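Local coordinates for glutamate ABC superfamily ATP binding cassette transporter, binding protein (Enterococcus faecium DO, PDB 5EYF) that binds glutamate as the solute-binding protein of an ABC transporter system, probably delivering it to the membrane components for uptake, at residues 84-89 with 94-99; 19-24 with 36-41; 139-144 with 148-153; 108-113 with 158-163. One frame throughout, in Å; residues are numbered along the deposited sequence. Where two conformers were deposited one is given.

Contact 1: residues 84-89 with 94-99; sequences ATMTIT and KQVDFS. With GLU (glutamic acid), chain E.
With CG1 of Ile-88 set anti to its carbonyl carbon (chi1 -60°) and CG of Phe-98 placed likewise (chi1 -78°), these two side chains run side by side, head to tail, and the aliphatic branch lies against the ring. CG1 of Ile-88 stands over one face of Phe-98, 3.9 Å from its centroid, a CH-pi contact. CG2 of Val-96, two residues before the ring in the chain, covers the opposite face near its rim, holding the ring between two aliphatic groups. Met-86, a selenomethionine, extends from the loop and lies roughly perpendicular to the Phe-98 side chain. Its CE comes within 3.9 Å of Phe-98 CZ, and SE approaches obliquely in a Met-aromatic contact.

No hydrogen bond joins the two segments; several polar groups of Thr-85 and Thr-87 instead hold the bound glutamate. The ligand amino N donates to Thr-85 O and to Thr-87 OG1, each at 2.8 Å, and Thr-87 OG1 also bonds Glu-198. Thr-85 OG1 donates to the ligand OE1, while Thr-87 N gives the ligand O a nearly straight bond (174°) of 2.9 Å. Backbone bonds of Met-86 to Gly-201 and of Ile-88 to Pro-199 tie the loop to strand 198-205. Such a loop, with Met-86 and Ile-88 packed on Phe-98 and Thr-85 and Thr-87 turned to the ligand, belongs to the amino-acid site of family 3 solute-binding proteins.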
loop_
_atom_site.group_PDB
_atom_site.type_symbol
_atom_site.label_atom_id
_atom_site.label_comp_id
_atom_site.label_asym_id
_atom_site.label_seq_id
_atom_site.Cartn_x
_atom_site.Cartn_y
_atom_site.Cartn_z
ATOM N N ALA B 84 -3.601 6.765 14.670
ATOM C CA ALA B 84 -3.556 5.621 15.577
ATOM C C ALA B 84 -3.648 4.348 14.750
ATOM O O ALA B 84 -4.659 3.650 14.806
ATOM C CB ALA B 84 -4.701 5.674 16.621
ATOM N N THR B 85 -2.616 4.085 13.941
ATOM C CA THR B 85 -2.503 2.886 13.080
ATOM C C THR B 85 -3.832 2.529 12.418
ATOM O O THR B 85 -4.257 1.373 12.405
ATOM C CB THR B 85 -1.947 1.676 13.863
ATOM O OG1 THR B 85 -2.839 1.292 14.940
ATOM C CG2 THR B 85 -0.585 2.014 14.451
HETATM N N MSE B 86 -4.485 3.530 11.839
HETATM C CA MSE B 86 -5.861 3.352 11.363
HETATM C C MSE B 86 -5.971 3.202 9.858
HETATM O O MSE B 86 -5.682 4.137 9.120
HETATM C CB MSE B 86 -6.718 4.533 11.784
HETATM C CG MSE B 86 -8.214 4.266 11.564
HETATM SE SE MSE B 86 -9.176 5.736 12.406
HETATM C CE MSE B 86 -10.973 5.256 11.885
ATOM N N THR B 87 -6.407 2.034 9.406
ATOM C CA THR B 87 -6.509 1.794 7.975
ATOM C C THR B 87 -7.694 2.538 7.374
ATOM O O THR B 87 -8.795 2.592 7.960
ATOM C CB THR B 87 -6.663 0.284 7.734
ATOM O OG1 THR B 87 -5.514 -0.371 8.273
ATOM C CG2 THR B 87 -6.794 -0.047 6.242
ATOM N N ILE B 88 -7.467 3.090 6.185
ATOM C CA ILE B 88 -8.519 3.695 5.375
ATOM C C ILE B 88 -9.355 2.592 4.749
ATOM O O ILE B 88 -8.833 1.747 4.001
ATOM C CB ILE B 88 -7.908 4.591 4.281
ATOM C CG1 ILE B 88 -7.073 5.696 4.924
ATOM C CG2 ILE B 88 -9.006 5.221 3.436
ATOM C CD1 ILE B 88 -6.417 6.586 3.924
ATOM N N THR B 89 -10.656 2.631 5.007
ATOM C CA THR B 89 -11.603 1.721 4.355
ATOM C C THR B 89 -12.834 2.514 3.922
ATOM O O THR B 89 -13.189 3.515 4.545
ATOM C CB THR B 89 -12.048 0.546 5.257
ATOM O OG1 THR B 89 -12.968 1.005 6.261
ATOM C CG2 THR B 89 -10.849 -0.190 5.897
ATOM N N LYS B 94 -17.669 6.101 5.668
ATOM C CA LYS B 94 -19.013 6.526 6.031
ATOM C C LYS B 94 -19.043 7.297 7.341
ATOM O O LYS B 94 -19.970 8.090 7.558
ATOM C CB LYS B 94 -19.928 5.310 6.153
ATOM C CG LYS B 94 -19.847 4.405 4.962
ATOM C CD LYS B 94 -20.241 5.134 3.728
ATOM C CE LYS B 94 -20.517 4.150 2.616
ATOM N NZ LYS B 94 -20.497 4.817 1.292
ATOM N N GLN B 95 -18.059 7.060 8.212
ATOM C CA GLN B 95 -18.016 7.584 9.572
ATOM C C GLN B 95 -17.109 8.797 9.713
ATOM O O GLN B 95 -17.404 9.699 10.513
ATOM C CB GLN B 95 -17.535 6.486 10.541
ATOM C CG GLN B 95 -18.416 5.211 10.606
ATOM C CD GLN B 95 -17.796 4.087 11.446
ATOM O OE1 GLN B 95 -18.006 4.008 12.663
ATOM N NE2 GLN B 95 -17.033 3.212 10.793
ATOM N N VAL B 96 -16.001 8.834 8.965
ATOM C CA VAL B 96 -14.972 9.855 9.108
ATOM C C VAL B 96 -14.458 10.236 7.724
ATOM O O VAL B 96 -14.692 9.546 6.732
ATOM C CB VAL B 96 -13.799 9.364 9.993
ATOM C CG1 VAL B 96 -14.292 8.834 11.353
ATOM C CG2 VAL B 96 -12.981 8.292 9.266
ATOM N N ASP B 97 -13.783 11.372 7.659
ATOM C CA ASP B 97 -12.951 11.691 6.515
ATOM C C ASP B 97 -11.530 11.265 6.843
ATOM O O ASP B 97 -11.137 11.203 8.014
ATOM C CB ASP B 97 -12.987 13.183 6.193
ATOM C CG ASP B 97 -14.278 13.621 5.525
ATOM O OD1 ASP B 97 -15.032 12.754 5.009
ATOM O OD2 ASP B 97 -14.520 14.865 5.499
ATOM N N PHE B 98 -10.748 10.974 5.809
ATOM C CA PHE B 98 -9.359 10.587 6.005
ATOM C C PHE B 98 -8.417 11.511 5.248
ATOM O O PHE B 98 -8.699 11.905 4.105
ATOM C CB PHE B 98 -9.094 9.164 5.495
ATOM C CG PHE B 98 -9.569 8.062 6.422
ATOM C CD1 PHE B 98 -8.838 7.733 7.541
ATOM C CD2 PHE B 98 -10.691 7.296 6.097
ATOM C CE1 PHE B 98 -9.226 6.697 8.377
ATOM C CE2 PHE B 98 -11.092 6.239 6.921
ATOM C CZ PHE B 98 -10.355 5.934 8.060
ATOM N N SER B 99 -7.267 11.791 5.864
ATOM C CA SER B 99 -6.152 12.406 5.149
ATOM C C SER B 99 -5.602 11.461 4.072
ATOM O O SER B 99 -5.955 10.270 3.973
ATOM C CB SER B 99 -5.000 12.730 6.094
ATOM O OG SER B 99 -4.340 11.530 6.528
HETATM N N GLU E . -4.660 -0.934 10.925
HETATM C CA GLU E . -5.700 -1.891 11.334
HETATM C C GLU E . -7.020 -1.170 11.570
HETATM O O GLU E . -7.109 0.058 11.447
HETATM C CB GLU E . -5.286 -2.683 12.590
HETATM C CG GLU E . -4.702 -1.838 13.722
HETATM C CD GLU E . -5.726 -0.994 14.476
HETATM O OE1 GLU E . -5.326 0.053 14.997
HETATM O OE2 GLU E . -6.900 -1.401 14.631
HETATM O OXT GLU E . -8.047 -1.810 11.873
#

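Contact 2: residues 19-24 with 36-41. With GLU (glutamic acid), chain E.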
loop_
_atom_site.group_PDB
_atom_site.type_symbol
_atom_site.label_atom_id
_atom_site.label_comp_id
_atom_site.label_asym_id
_atom_site.label_seq_id
_atom_site.Cartn_x
_atom_site.Cartn_y
_atom_site.Cartn_z
ATOM N N TRP B 19 -4.916 15.282 19.555
ATOM C CA TRP B 19 -4.747 14.101 18.718
ATOM C C TRP B 19 -5.067 12.860 19.523
ATOM O O TRP B 19 -4.578 12.707 20.646
ATOM C CB TRP B 19 -3.324 13.958 18.183
ATOM C CG TRP B 19 -2.867 15.047 17.301
ATOM C CD1 TRP B 19 -2.305 16.221 17.685
ATOM C CD2 TRP B 19 -2.896 15.054 15.867
ATOM N NE1 TRP B 19 -1.976 16.975 16.574
ATOM C CE2 TRP B 19 -2.323 16.275 15.445
ATOM C CE3 TRP B 19 -3.336 14.146 14.902
ATOM C CZ2 TRP B 19 -2.216 16.633 14.105
ATOM C CZ3 TRP B 19 -3.191 14.476 13.562
ATOM C CH2 TRP B 19 -2.650 15.720 13.170
ATOM N N GLY B 20 -5.885 11.981 18.949
ATOM C CA GLY B 20 -6.107 10.669 19.507
ATOM C C GLY B 20 -5.092 9.658 19.013
ATOM O O GLY B 20 -4.988 9.411 17.804
ATOM N N VAL B 21 -4.319 9.069 19.929
ATOM C CA VAL B 21 -3.227 8.162 19.591
ATOM C C VAL B 21 -3.334 6.917 20.447
ATOM O O VAL B 21 -3.913 6.942 21.535
ATOM C CB VAL B 21 -1.831 8.822 19.795
ATOM C CG1 VAL B 21 -1.610 9.994 18.829
ATOM C CG2 VAL B 21 -1.641 9.280 21.267
ATOM N N LYS B 22 -2.756 5.822 19.946
ATOM C CA LYS B 22 -2.593 4.642 20.772
ATOM C C LYS B 22 -1.610 4.928 21.897
ATOM O O LYS B 22 -0.684 5.739 21.752
ATOM C CB LYS B 22 -2.104 3.454 19.938
ATOM C CG LYS B 22 -2.998 3.100 18.728
ATOM C CD LYS B 22 -4.459 2.942 19.115
ATOM C CE LYS B 22 -5.310 2.312 17.996
ATOM N NZ LYS B 22 -5.112 0.846 17.792
ATOM N N TYR B 23 -1.821 4.252 23.033
ATOM C CA TYR B 23 -0.864 4.283 24.134
ATOM C C TYR B 23 -0.139 2.960 24.311
ATOM O O TYR B 23 0.733 2.856 25.185
ATOM C CB TYR B 23 -1.543 4.656 25.470
ATOM C CG TYR B 23 -1.764 6.144 25.716
ATOM C CD1 TYR B 23 -1.861 7.053 24.668
ATOM C CD2 TYR B 23 -1.873 6.636 27.011
ATOM C CE1 TYR B 23 -2.072 8.424 24.903
ATOM C CE2 TYR B 23 -2.075 7.994 27.252
ATOM C CZ TYR B 23 -2.180 8.879 26.208
ATOM O OH TYR B 23 -2.384 10.218 26.503
ATOM N N ASP B 24 -0.471 1.949 23.510
ATOM C CA ASP B 24 -0.000 0.592 23.730
ATOM C C ASP B 24 0.685 0.007 22.504
ATOM O O ASP B 24 0.915 -1.208 22.453
ATOM C CB ASP B 24 -1.166 -0.319 24.153
ATOM C CG ASP B 24 -2.081 -0.690 22.969
ATOM O OD1 ASP B 24 -2.255 0.137 22.022
ATOM O OD2 ASP B 24 -2.616 -1.819 23.006
ATOM N N ARG B 36 6.489 9.812 31.234
ATOM C CA ARG B 36 5.056 10.106 31.265
ATOM C C ARG B 36 4.599 10.753 29.959
ATOM O O ARG B 36 3.707 11.606 29.939
ATOM C CB ARG B 36 4.712 10.999 32.467
ATOM C CG ARG B 36 3.359 10.761 33.106
ATOM C CD ARG B 36 3.139 11.751 34.248
ATOM N NE ARG B 36 1.744 11.807 34.671
ATOM C CZ ARG B 36 1.253 12.709 35.518
ATOM N NH1 ARG B 36 2.043 13.640 36.036
ATOM N NH2 ARG B 36 -0.030 12.681 35.849
ATOM N N THR B 37 5.231 10.380 28.853
ATOM C CA THR B 37 4.907 10.953 27.555
ATOM C C THR B 37 4.768 9.845 26.526
ATOM O O THR B 37 5.474 8.831 26.567
ATOM C CB THR B 37 5.964 11.955 27.057
ATOM O OG1 THR B 37 7.150 11.250 26.674
ATOM C CG2 THR B 37 6.307 12.989 28.119
ATOM N N VAL B 38 3.867 10.052 25.600
ATOM C CA VAL B 38 3.629 9.060 24.560
ATOM C C VAL B 38 4.621 9.295 23.429
ATOM O O VAL B 38 4.989 10.435 23.134
ATOM C CB VAL B 38 2.164 9.117 24.084
ATOM C CG1 VAL B 38 1.852 10.456 23.417
ATOM C CG2 VAL B 38 1.853 7.942 23.161
ATOM N N GLN B 39 5.076 8.198 22.814
ATOM C CA GLN B 39 6.120 8.224 21.795
ATOM C C GLN B 39 5.771 7.289 20.647
ATOM O O GLN B 39 5.066 6.296 20.833
ATOM C CB GLN B 39 7.471 7.799 22.378
ATOM C CG GLN B 39 7.957 8.664 23.524
ATOM C CD GLN B 39 9.261 8.160 24.077
ATOM O OE1 GLN B 39 9.410 6.969 24.343
ATOM N NE2 GLN B 39 10.233 9.056 24.222
ATOM N N GLY B 40 6.282 7.602 19.465
ATOM C CA GLY B 40 6.100 6.739 18.306
ATOM C C GLY B 40 5.998 7.531 17.020
ATOM O O GLY B 40 5.964 8.748 17.004
ATOM N N PHE B 41 5.963 6.787 15.915
ATOM C CA PHE B 41 5.827 7.387 14.593
ATOM C C PHE B 41 4.556 8.222 14.484
ATOM O O PHE B 41 4.580 9.324 13.928
ATOM C CB PHE B 41 5.842 6.265 13.542
ATOM C CG PHE B 41 5.654 6.713 12.123
ATOM C CD1 PHE B 41 6.715 7.285 11.422
ATOM C CD2 PHE B 41 4.446 6.504 11.459
ATOM C CE1 PHE B 41 6.566 7.681 10.106
ATOM C CE2 PHE B 41 4.294 6.877 10.136
ATOM C CZ PHE B 41 5.348 7.466 9.451
HETATM N N GLU E . -4.660 -0.934 10.925
HETATM C CA GLU E . -5.700 -1.891 11.334
HETATM C C GLU E . -7.020 -1.170 11.570
HETATM O O GLU E . -7.109 0.058 11.447
HETATM C CB GLU E . -5.286 -2.683 12.590
HETATM C CG GLU E . -4.702 -1.838 13.722
HETATM C CD GLU E . -5.726 -0.994 14.476
HETATM O OE1 GLU E . -5.326 0.053 14.997
HETATM O OE2 GLU E . -6.900 -1.401 14.631
HETATM O OXT GLU E . -8.047 -1.810 11.873
#
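The first lobe of this binding protein carries a lysine of the glutamate site next to its strand 16-21, and a small apolar contact with the antiparallel hairpin strand 37-39 involves that residue's backbone carbonyl. Val-38 is the common partner. Its CG2, anti to the backbone N, points across the gap and is the atom through which all three contacts run. It meets CG2 of Val-21 tip to tip at 4.2 Å, approaches the carbonyl O of Lys-22 at 3.6 Å, and comes to 4.1 Å from CD1 of Tyr-23, whose side chain is turned roughly square to that of Val-38. CG2 of Val-21 also lies at the edge of the Tyr-23 ring, in its plane, so the valine and the tyrosine pack together from one segment against the single methyl of the other. No hydrogen bond links the segments.

The Lys-22 side chain leads away from Val-38. Bends at chi2 (-51°) and chi4 (74°) curl it toward the ligand, where NZ donates to OE1 of the bound glutamate at 2.9 Å; Ser-67 OG is a second partner of NZ. The hairpin strand starts at a G1 beta bulge, Arg-36 and Thr-37, and is followed by Gly-40, the N-cap residue of helix 41-54.

Strand 16-21 is the middle strand of a parallel sheet between 59-64 and 81-82. Phe-62 of strand 59-64 touches both Val-21 and Val-38, while Val-43 of helix 41-54 packs against Val-38.

Contact 3: residues 139-144 with 148-153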
loop_
_atom_site.group_PDB
_atom_site.type_symbol
_atom_site.label_atom_id
_atom_site.label_comp_id
_atom_site.label_asym_id
_atom_site.label_seq_id
_atom_site.Cartn_x
_atom_site.Cartn_y
_atom_site.Cartn_z
ATOM N N ALA B 139 -11.741 -9.751 11.346
ATOM C CA ALA B 139 -12.573 -9.864 10.154
ATOM C C ALA B 139 -11.749 -10.261 8.931
ATOM O O ALA B 139 -12.190 -11.095 8.138
ATOM C CB ALA B 139 -13.331 -8.557 9.910
ATOM N N ASN B 140 -10.552 -9.686 8.758
ATOM C CA ASN B 140 -9.731 -10.067 7.609
ATOM C C ASN B 140 -9.309 -11.530 7.675
ATOM O O ASN B 140 -9.169 -12.187 6.629
ATOM C CB ASN B 140 -8.486 -9.187 7.505
ATOM C CG ASN B 140 -8.791 -7.767 7.014
ATOM O OD1 ASN B 140 -9.835 -7.516 6.407
ATOM N ND2 ASN B 140 -7.864 -6.830 7.293
ATOM N N ILE B 141 -9.056 -12.053 8.876
ATOM C CA ILE B 141 -8.732 -13.473 8.970
ATOM C C ILE B 141 -9.914 -14.309 8.526
ATOM O O ILE B 141 -9.755 -15.303 7.805
ATOM C CB ILE B 141 -8.306 -13.873 10.390
ATOM C CG1 ILE B 141 -6.860 -13.517 10.629
ATOM C CG2 ILE B 141 -8.411 -15.393 10.518
ATOM C CD1 ILE B 141 -5.892 -14.368 9.857
ATOM N N ARG B 142 -11.116 -13.949 8.972
ATOM C CA ARG B 142 -12.267 -14.764 8.622
ATOM C C ARG B 142 -12.465 -14.814 7.115
ATOM O O ARG B 142 -13.073 -15.753 6.603
ATOM C CB ARG B 142 -13.514 -14.241 9.346
ATOM C CG ARG B 142 -13.371 -14.344 10.866
ATOM C CD ARG B 142 -14.631 -14.002 11.663
ATOM N NE ARG B 142 -14.486 -14.384 13.075
ATOM C CZ ARG B 142 -14.249 -13.530 14.069
ATOM N NH1 ARG B 142 -14.148 -12.233 13.809
ATOM N NH2 ARG B 142 -14.123 -13.965 15.322
ATOM N N GLN B 143 -11.926 -13.847 6.388
ATOM C CA GLN B 143 -11.969 -13.882 4.938
ATOM C C GLN B 143 -10.813 -14.671 4.331
ATOM O O GLN B 143 -11.025 -15.549 3.486
ATOM C CB GLN B 143 -11.969 -12.457 4.398
ATOM C CG GLN B 143 -11.838 -12.378 2.890
ATOM C CD GLN B 143 -12.016 -10.969 2.389
ATOM O OE1 GLN B 143 -12.691 -10.171 3.021
ATOM N NE2 GLN B 143 -11.400 -10.651 1.262
ATOM N N HIS B 144 -9.583 -14.380 4.761
ATOM C CA HIS B 144 -8.422 -14.993 4.130
ATOM C C HIS B 144 -8.103 -16.369 4.698
ATOM O O HIS B 144 -7.341 -17.116 4.083
ATOM C CB HIS B 144 -7.217 -14.054 4.262
ATOM C CG HIS B 144 -7.322 -12.836 3.400
ATOM N ND1 HIS B 144 -7.800 -11.628 3.865
ATOM C CD2 HIS B 144 -7.055 -12.653 2.085
ATOM C CE1 HIS B 144 -7.791 -10.745 2.881
ATOM N NE2 HIS B 144 -7.359 -11.346 1.786
ATOM N N ALA B 148 -10.278 -20.929 9.898
ATOM C CA ALA B 148 -9.512 -20.769 11.120
ATOM C C ALA B 148 -10.416 -20.442 12.295
ATOM O O ALA B 148 -11.458 -19.802 12.151
ATOM C CB ALA B 148 -8.482 -19.663 10.959
ATOM N N LYS B 149 -9.998 -20.889 13.466
ATOM C CA LYS B 149 -10.642 -20.505 14.708
ATOM C C LYS B 149 -9.990 -19.218 15.181
ATOM O O LYS B 149 -8.769 -19.042 15.051
ATOM C CB LYS B 149 -10.520 -21.619 15.746
ATOM C CG LYS B 149 -11.409 -22.814 15.415
ATOM C CD LYS B 149 -11.143 -24.015 16.300
ATOM C CE LYS B 149 -12.252 -25.051 16.154
ATOM N NZ LYS B 149 -13.503 -24.650 16.868
ATOM N N ILE B 150 -10.804 -18.299 15.688
ATOM C CA ILE B 150 -10.329 -16.996 16.133
ATOM C C ILE B 150 -10.638 -16.845 17.613
ATOM O O ILE B 150 -11.784 -17.035 18.034
ATOM C CB ILE B 150 -10.961 -15.846 15.332
ATOM C CG1 ILE B 150 -10.736 -16.040 13.839
ATOM C CG2 ILE B 150 -10.384 -14.511 15.780
ATOM C CD1 ILE B 150 -10.872 -14.770 13.066
ATOM N N LEU B 151 -9.614 -16.513 18.393
ATOM C CA LEU B 151 -9.759 -16.134 19.794
ATOM C C LEU B 151 -9.453 -14.646 19.834
ATOM O O LEU B 151 -8.329 -14.222 19.525
ATOM C CB LEU B 151 -8.821 -16.934 20.700
ATOM C CG LEU B 151 -8.781 -16.551 22.183
ATOM C CD1 LEU B 151 -10.137 -16.774 22.838
ATOM C CD2 LEU B 151 -7.682 -17.323 22.906
ATOM N N GLU B 152 -10.463 -13.849 20.152
ATOM C CA GLU B 152 -10.325 -12.404 20.194
ATOM C C GLU B 152 -10.052 -11.978 21.631
ATOM O O GLU B 152 -10.742 -12.418 22.556
ATOM C CB GLU B 152 -11.582 -11.735 19.637
ATOM C CG GLU B 152 -11.506 -11.394 18.148
ATOM C CD GLU B 152 -12.873 -11.196 17.512
ATOM O OE1 GLU B 152 -13.701 -12.127 17.600
ATOM O OE2 GLU B 152 -13.120 -10.121 16.924
ATOM N N LEU B 153 -9.023 -11.156 21.817
ATOM C CA LEU B 153 -8.583 -10.709 23.132
ATOM C C LEU B 153 -8.747 -9.194 23.229
ATOM O O LEU B 153 -9.034 -8.510 22.246
ATOM C CB LEU B 153 -7.129 -11.131 23.401
ATOM C CG LEU B 153 -6.787 -12.619 23.578
ATOM C CD1 LEU B 153 -7.910 -13.356 24.324
ATOM C CD2 LEU B 153 -6.474 -13.299 22.260
#
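Glu-152 OE1 accepts a salt-bridging hydrogen bond from Arg-142 NH2 at 3.0 Å, with an N-H...O angle of 175°. The carboxylate oxygen lies in the guanidinium plane, yet the donor comes from above the carboxylate plane, 58° out of it. The other oxygen of Glu-152, OE2, bonds the backbone N of Gly-134, so the carboxylate also reaches the loop between strand 128-132 and helix 136-144. An Arg-142 chain extended from CG to NE carries the guanidinium along the strand to the glutamate, and on the way it passes over Ile-150, whose CD1 sits 3.6 Å above one face of the Arg-142 guanidinium. Both Ile-150 and Glu-152 were modelled in two conformers, so these details describe one of them.

The helix and strand belong to the beta-alpha-beta unit of strand 128-132, helix 136-144 and strand 149-153. Here the axes of 139-144 and 149-153 run antiparallel, 175° apart, with a closest approach of 9.5 Å. Deeper in the interface, CG2 of Ile-141 packs 3.6 Å from CD1 of Ile-150 and 4.3 Å from CB of Ala-148; Leu-123 and Phe-195 touch Ile-141 too. At the helix end, Asn-140 O accepts from both the N and the ND1 of His-144, which turns that imidazole back along the helix, where its ring also meets that of Phe-195.

Contact 4: residues 108-113 with 158-163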
loop_
_atom_site.group_PDB
_atom_site.type_symbol
_atom_site.label_atom_id
_atom_site.label_comp_id
_atom_site.label_asym_id
_atom_site.label_seq_id
_atom_site.Cartn_x
_atom_site.Cartn_y
_atom_site.Cartn_z
ATOM N N ALA B 108 -0.413 -9.421 8.825
ATOM C CA ALA B 108 0.590 -10.481 8.832
ATOM C C ALA B 108 0.360 -11.400 10.019
ATOM O O ALA B 108 -0.552 -11.196 10.823
ATOM C CB ALA B 108 2.027 -9.930 8.880
ATOM N N LEU B 109 1.205 -12.425 10.106
ATOM C CA LEU B 109 1.138 -13.448 11.144
ATOM C C LEU B 109 2.415 -13.469 11.957
ATOM O O LEU B 109 3.510 -13.422 11.402
ATOM C CB LEU B 109 0.984 -14.844 10.567
ATOM C CG LEU B 109 -0.261 -15.158 9.754
ATOM C CD1 LEU B 109 -0.264 -16.628 9.323
ATOM C CD2 LEU B 109 -1.537 -14.814 10.516
ATOM N N LEU B 110 2.267 -13.616 13.271
ATOM C CA LEU B 110 3.382 -13.840 14.180
ATOM C C LEU B 110 3.215 -15.220 14.808
ATOM O O LEU B 110 2.129 -15.547 15.298
ATOM C CB LEU B 110 3.394 -12.758 15.274
ATOM C CG LEU B 110 4.532 -12.763 16.302
ATOM C CD1 LEU B 110 5.725 -12.068 15.697
ATOM C CD2 LEU B 110 4.127 -12.090 17.625
ATOM N N VAL B 111 4.275 -16.034 14.764
ATOM C CA VAL B 111 4.273 -17.384 15.319
ATOM C C VAL B 111 5.563 -17.590 16.101
ATOM O O VAL B 111 6.535 -16.851 15.941
ATOM C CB VAL B 111 4.136 -18.468 14.207
ATOM C CG1 VAL B 111 2.828 -18.301 13.436
ATOM C CG2 VAL B 111 5.307 -18.404 13.246
ATOM N N LYS B 112 5.566 -18.609 16.962
ATOM C CA LYS B 112 6.816 -19.060 17.558
ATOM C C LYS B 112 7.718 -19.642 16.471
ATOM O O LYS B 112 7.273 -20.429 15.632
ATOM C CB LYS B 112 6.534 -20.113 18.628
ATOM C CG LYS B 112 7.755 -20.610 19.384
ATOM C CD LYS B 112 7.343 -21.685 20.383
ATOM C CE LYS B 112 8.520 -22.554 20.790
ATOM N NZ LYS B 112 9.169 -22.038 22.018
ATOM N N LYS B 113 8.999 -19.279 16.499
ATOM C CA LYS B 113 9.958 -19.902 15.586
ATOM C C LYS B 113 9.861 -21.420 15.619
ATOM O O LYS B 113 9.781 -22.038 16.686
ATOM C CB LYS B 113 11.383 -19.481 15.921
ATOM C CG LYS B 113 11.679 -18.089 15.498
ATOM C CD LYS B 113 13.003 -17.619 16.024
ATOM C CE LYS B 113 13.190 -16.157 15.656
ATOM N NZ LYS B 113 14.609 -15.750 15.758
ATOM N N GLU B 158 -2.525 -8.786 25.664
ATOM C CA GLU B 158 -3.241 -10.017 25.996
ATOM C C GLU B 158 -3.116 -11.032 24.870
ATOM O O GLU B 158 -2.937 -12.235 25.111
ATOM C CB GLU B 158 -4.715 -9.700 26.234
ATOM C CG GLU B 158 -5.223 -9.860 27.617
ATOM C CD GLU B 158 -6.578 -10.544 27.622
ATOM O OE1 GLU B 158 -7.477 -10.100 26.870
ATOM O OE2 GLU B 158 -6.729 -11.549 28.349
ATOM N N ALA B 159 -3.227 -10.556 23.622
ATOM C CA ALA B 159 -3.073 -11.435 22.475
ATOM C C ALA B 159 -1.688 -12.052 22.448
ATOM O O ALA B 159 -1.532 -13.239 22.148
ATOM C CB ALA B 159 -3.334 -10.642 21.184
ATOM N N PHE B 160 -0.661 -11.270 22.779
ATOM C CA PHE B 160 0.690 -11.819 22.738
ATOM C C PHE B 160 0.963 -12.791 23.889
ATOM O O PHE B 160 1.626 -13.814 23.686
ATOM C CB PHE B 160 1.717 -10.690 22.719
ATOM C CG PHE B 160 3.111 -11.182 22.628
ATOM C CD1 PHE B 160 3.485 -11.988 21.561
ATOM C CD2 PHE B 160 4.047 -10.878 23.608
ATOM C CE1 PHE B 160 4.755 -12.474 21.451
ATOM C CE2 PHE B 160 5.337 -11.362 23.497
ATOM C CZ PHE B 160 5.686 -12.161 22.420
ATOM N N THR B 161 0.482 -12.504 25.108
ATOM C CA THR B 161 0.692 -13.510 26.145
ATOM C C THR B 161 -0.086 -14.786 25.838
ATOM O O THR B 161 0.393 -15.878 26.147
ATOM C CB THR B 161 0.351 -12.967 27.540
ATOM O OG1 THR B 161 -0.981 -12.451 27.556
ATOM C CG2 THR B 161 1.336 -11.856 27.946
ATOM N N ALA B 162 -1.252 -14.681 25.185
ATOM C CA ALA B 162 -1.967 -15.881 24.775
ATOM C C ALA B 162 -1.152 -16.670 23.761
ATOM O O ALA B 162 -1.109 -17.906 23.816
ATOM C CB ALA B 162 -3.339 -15.530 24.210
ATOM N N LEU B 163 -0.467 -15.974 22.850
ATOM C CA LEU B 163 0.423 -16.666 21.921
ATOM C C LEU B 163 1.554 -17.348 22.681
ATOM O O LEU B 163 1.881 -18.517 22.423
ATOM C CB LEU B 163 0.985 -15.678 20.885
ATOM C CG LEU B 163 1.890 -16.327 19.842
ATOM C CD1 LEU B 163 1.095 -17.268 18.933
ATOM C CD2 LEU B 163 2.582 -15.250 18.984
#
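This is a buried contact, mainly between apolar side chains and with no hydrogen bond across it, that joins a strand of the second lobe's sheet, 103-112, to helix 156-164, which packs against one face of that sheet. Leu-110 supplies the strand's share. Its CG lies anti to the backbone N (chi1 -177°), carrying CD2 out toward the helix and into the notch between Phe-160 and Leu-163, three residues apart, roughly one helical turn. CD2 of Leu-110 is 3.8 Å from CD2 of Leu-163 and 3.9 Å from CE1 of Phe-160, which it meets obliquely. The Leu-163 CD2 methyl also lies 3.7 Å from the carbonyl O of Leu-110, packing against the strand's backbone.

Neighbouring elements enclose the cluster: Leu-178 and Ala-182 of helix 175-182 touch Leu-110, Met-171 of strand 170-172 touches Phe-160, and the ring of Tyr-188 meets that of Phe-160 edge-to-face. Strand 103-112 pairs antiparallel with 170-172 on one side and 188-191 on the other, whereas 149-153, 128-132 and 170-172 are mutually parallel. A sheet in this order, with its antiparallel strand entering from the other lobe and helices packed on its faces, is characteristic of the type II periplasmic binding protein fold.

In the fold
Contacts 2 and 1 come first along the chain and lie in one lobe, their centres about 18 Å apart; they touch each other, as Ala-84 and Thr-85 pack on Lys-22, and both reach the bound glutamate. Contacts 3 and 4 lie in the other lobe, about 14 Å apart between centres, and share its mixed sheet; they meet where Leu-153 packs on helix 156-164. In sequence, contact 3 falls between the two segments of contact 4. Contacts 1 and 4 have centres about 26 Å apart, yet strands 96-98 and 103-112 follow each other, carrying the chain between lobes. The glutamate lies between the lobes, consistent with a closed, ligand-bound form.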